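Local coordinates for protein globin II, extracellular (Lumbricus terrestris, PDB 1X9F) that probably carries oxygen as a haem-bearing globin subunit of the extracellular earthworm haemoglobin, erythrocruorin, here with carbon monoxide bound, at residues 29-34 with 60-65. Residues are numbered along the deposited sequence; the frame is centred on the assembly and turned at random.
Sequences FSQAIW and AFIAHA. With CMO (carbon monoxide), chain P; HEM (protoporphyrin IX containing Fe), chain O.
S30 and A65 mark the crossing of two helical segments, 29-34 and 60-65, whose axes run at 90° and come within 9.3 Å. The small side chains let the backbones meet closely, with CA of S30 5.4 Å from CA of A65. CB of S30 touches CB of A65. The hydroxyl of S30 is hydrogen-bonded elsewhere, to the carbonyl of R26 and to D66. CB of A65 also packs on CD1 of W34, at 3.6 Å. F61 has CG anti to the backbone N (chi1 -171°), and its ring reaches W34. The edge of F61 is turned to the indole face in an offset edge-to-face pair, planes at 83°. CZ of F61 lies 3.7 Å from CB of W34. H64 meets the indole more loosely and obliquely, with NE2 4.4 Å from CZ2 of W34. NE2 of H64 also gives a weak hydrogen bond to the carbon monoxide oxygen, whose position is less certain. W34 and H64 thus line the distal ligand pocket above the haem, H64 in the place of the distal histidine of globins. An alanine in place of W34 would probably open a gap beside the ligand and leave the F61 edge without its aromatic face. CD1 of I62 packs on the aliphatic part of Q31, 3.6 Å from its CG. The contact joins helices 23-40 and 59-77, the B and E helices of the globin fold. F48 meets both W34 and H64, and F109 of helix 103-121 meets W34.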
loop_
_atom_site.group_PDB
_atom_site.type_symbol
_atom_site.label_atom_id
_atom_site.label_comp_id
_atom_site.label_asym_id
_atom_site.label_seq_id
_atom_site.Cartn_x
_atom_site.Cartn_y
_atom_site.Cartn_z
ATOM N N PHE B 29 27.755 9.265 -26.180
ATOM C CA PHE B 29 27.062 9.924 -27.269
ATOM C C PHE B 29 27.910 11.038 -27.892
ATOM O O PHE B 29 28.046 11.111 -29.116
ATOM C CB PHE B 29 25.750 10.474 -26.731
ATOM C CG PHE B 29 24.900 11.149 -27.751
ATOM C CD1 PHE B 29 24.286 10.419 -28.762
ATOM C CD2 PHE B 29 24.669 12.515 -27.677
ATOM C CE1 PHE B 29 23.472 11.048 -29.702
ATOM C CE2 PHE B 29 23.854 13.155 -28.615
ATOM C CZ PHE B 29 23.256 12.418 -29.628
ATOM N N SER B 30 28.476 11.892 -27.041
ATOM C CA SER B 30 29.382 12.945 -27.474
ATOM C C SER B 30 30.549 12.396 -28.270
ATOM O O SER B 30 30.949 12.987 -29.270
ATOM C CB SER B 30 29.941 13.687 -26.263
ATOM O OG SER B 30 28.934 14.463 -25.635
ATOM N N GLN B 31 31.103 11.274 -27.810
ATOM C CA GLN B 31 32.279 10.676 -28.448
ATOM C C GLN B 31 31.938 10.005 -29.770
ATOM O O GLN B 31 32.684 10.131 -30.746
ATOM C CB GLN B 31 32.945 9.653 -27.528
ATOM C CG GLN B 31 33.366 10.209 -26.192
ATOM C CD GLN B 31 34.013 9.156 -25.326
ATOM O OE1 GLN B 31 35.211 8.901 -25.446
ATOM N NE2 GLN B 31 33.226 8.542 -24.448
ATOM N N ALA B 32 30.820 9.281 -29.783
ATOM C CA ALA B 32 30.313 8.644 -30.989
ATOM C C ALA B 32 30.214 9.649 -32.135
ATOM O O ALA B 32 30.624 9.346 -33.262
ATOM C CB ALA B 32 28.970 8.000 -30.715
ATOM N N ILE B 33 29.709 10.852 -31.852
ATOM C CA ILE B 33 29.568 11.881 -32.887
ATOM C C ILE B 33 30.923 12.366 -33.428
ATOM O O ILE B 33 31.111 12.422 -34.651
ATOM C CB ILE B 33 28.675 13.064 -32.409
ATOM C CG1 ILE B 33 27.219 12.601 -32.242
ATOM C CG2 ILE B 33 28.733 14.219 -33.417
ATOM C CD1 ILE B 33 26.370 13.526 -31.364
ATOM N N TRP B 34 31.859 12.691 -32.532
ATOM C CA TRP B 34 33.201 13.132 -32.945
ATOM C C TRP B 34 34.023 12.069 -33.672
ATOM O O TRP B 34 34.729 12.388 -34.638
ATOM C CB TRP B 34 33.970 13.821 -31.795
ATOM C CG TRP B 34 33.495 15.215 -31.696
ATOM C CD1 TRP B 34 32.705 15.757 -30.724
ATOM C CD2 TRP B 34 33.678 16.233 -32.677
ATOM N NE1 TRP B 34 32.418 17.067 -31.024
ATOM C CE2 TRP B 34 33.004 17.381 -32.223
ATOM C CE3 TRP B 34 34.363 16.295 -33.901
ATOM C CZ2 TRP B 34 32.990 18.564 -32.945
ATOM C CZ3 TRP B 34 34.351 17.475 -34.614
ATOM C CH2 TRP B 34 33.672 18.593 -34.135
ATOM N N ALA B 60 40.003 15.901 -21.425
ATOM C CA ALA B 60 39.919 17.209 -22.064
ATOM C C ALA B 60 39.115 17.147 -23.355
ATOM O O ALA B 60 38.436 18.112 -23.717
ATOM C CB ALA B 60 41.304 17.765 -22.332
ATOM N N PHE B 61 39.192 16.021 -24.054
ATOM C CA PHE B 61 38.411 15.886 -25.259
ATOM C C PHE B 61 36.937 15.651 -24.960
ATOM O O PHE B 61 36.069 16.188 -25.656
ATOM C CB PHE B 61 38.928 14.785 -26.173
ATOM C CG PHE B 61 38.258 14.800 -27.491
ATOM C CD1 PHE B 61 38.654 15.723 -28.458
ATOM C CD2 PHE B 61 37.164 13.983 -27.741
ATOM C CE1 PHE B 61 38.009 15.794 -29.681
ATOM C CE2 PHE B 61 36.507 14.047 -28.963
ATOM C CZ PHE B 61 36.935 14.956 -29.937
ATOM N N ILE B 62 36.657 14.837 -23.944
ATOM C CA ILE B 62 35.280 14.590 -23.534
ATOM C C ILE B 62 34.637 15.922 -23.198
ATOM O O ILE B 62 33.531 16.216 -23.657
ATOM C CB ILE B 62 35.204 13.671 -22.284
ATOM C CG1 ILE B 62 35.957 12.351 -22.488
ATOM C CG2 ILE B 62 33.744 13.413 -21.892
ATOM C CD1 ILE B 62 35.369 11.462 -23.533
ATOM N N ALA B 63 35.332 16.713 -22.382
ATOM C CA ALA B 63 34.825 17.992 -21.908
ATOM C C ALA B 63 34.458 18.855 -23.093
ATOM O O ALA B 63 33.367 19.435 -23.143
ATOM C CB ALA B 63 35.865 18.691 -21.042
ATOM N N HIS B 64 35.372 18.903 -24.055
ATOM C CA HIS B 64 35.150 19.625 -25.285
ATOM C C HIS B 64 33.920 19.119 -26.057
ATOM O O HIS B 64 33.127 19.917 -26.558
ATOM C CB HIS B 64 36.388 19.560 -26.175
ATOM C CG HIS B 64 36.096 19.922 -27.586
ATOM N ND1 HIS B 64 35.860 21.221 -27.978
ATOM C CD2 HIS B 64 35.892 19.152 -28.679
ATOM C CE1 HIS B 64 35.572 21.240 -29.266
ATOM N NE2 HIS B 64 35.575 19.996 -29.715
ATOM N N ALA B 65 33.780 17.801 -26.154
ATOM C CA ALA B 65 32.683 17.207 -26.904
ATOM C C ALA B 65 31.352 17.420 -26.188
ATOM O O ALA B 65 30.346 17.715 -26.837
ATOM C CB ALA B 65 32.943 15.731 -27.147
HETATM C C CMO P . 33.026 21.730 -32.053
HETATM O O CMO P . 33.757 20.712 -31.937
HETATM C CHA HEM O . 34.586 24.883 -30.030
HETATM C CHB HEM O . 29.833 24.294 -30.992
HETATM C CHC HEM O . 30.927 22.381 -35.358
HETATM C CHD HEM O . 35.683 23.199 -34.495
HETATM C C1A HEM O . 33.125 24.810 -29.868
HETATM C C2A HEM O . 32.538 25.202 -28.668
HETATM C C3A HEM O . 31.101 25.038 -28.896
HETATM C C4A HEM O . 31.084 24.567 -30.296
HETATM C CMA HEM O . 29.954 25.291 -27.950
HETATM C CAA HEM O . 33.208 25.632 -27.387
HETATM C CBA HEM O . 33.374 27.132 -27.258
HETATM C CGA HEM O . 34.150 27.349 -25.980
HETATM O O1A HEM O . 33.552 27.264 -24.883
HETATM O O2A HEM O . 35.371 27.595 -26.068
HETATM C C1B HEM O . 29.727 23.688 -32.316
HETATM C C2B HEM O . 28.491 23.341 -32.817
HETATM C C3B HEM O . 28.827 22.827 -34.026
HETATM C C4B HEM O . 30.193 22.876 -34.197
HETATM C CMB HEM O . 27.126 23.490 -32.196
HETATM C CAB HEM O . 27.870 22.359 -34.826
HETATM C CBB HEM O . 26.847 21.951 -35.550
HETATM C C1C HEM O . 32.390 22.397 -35.478
HETATM C C2C HEM O . 32.995 21.841 -36.587
HETATM C C3C HEM O . 34.330 22.072 -36.350
HETATM C C4C HEM O . 34.427 22.733 -35.123
HETATM C CMC HEM O . 32.302 21.179 -37.754
HETATM C CAC HEM O . 35.430 21.668 -37.265
HETATM C CBC HEM O . 35.542 20.378 -37.617
HETATM C C1D HEM O . 35.812 23.774 -33.139
HETATM C C2D HEM O . 37.060 24.029 -32.574
HETATM C C3D HEM O . 36.800 24.500 -31.308
HETATM C C4D HEM O . 35.326 24.484 -31.234
HETATM C CMD HEM O . 38.413 23.832 -33.217
HETATM C CAD HEM O . 37.780 24.959 -30.258
HETATM C CBD HEM O . 38.485 23.781 -29.608
HETATM C CGD HEM O . 39.390 24.349 -28.543
HETATM O O1D HEM O . 38.888 24.959 -27.573
HETATM O O2D HEM O . 40.619 24.194 -28.674
HETATM N NA HEM O . 32.291 24.467 -30.900
HETATM N NB HEM O . 30.791 23.430 -33.117
HETATM N NC HEM O . 33.214 22.979 -34.566
HETATM N ND HEM O . 34.732 24.026 -32.354
HETATM FE FE HEM O . 32.757 23.795 -32.762
#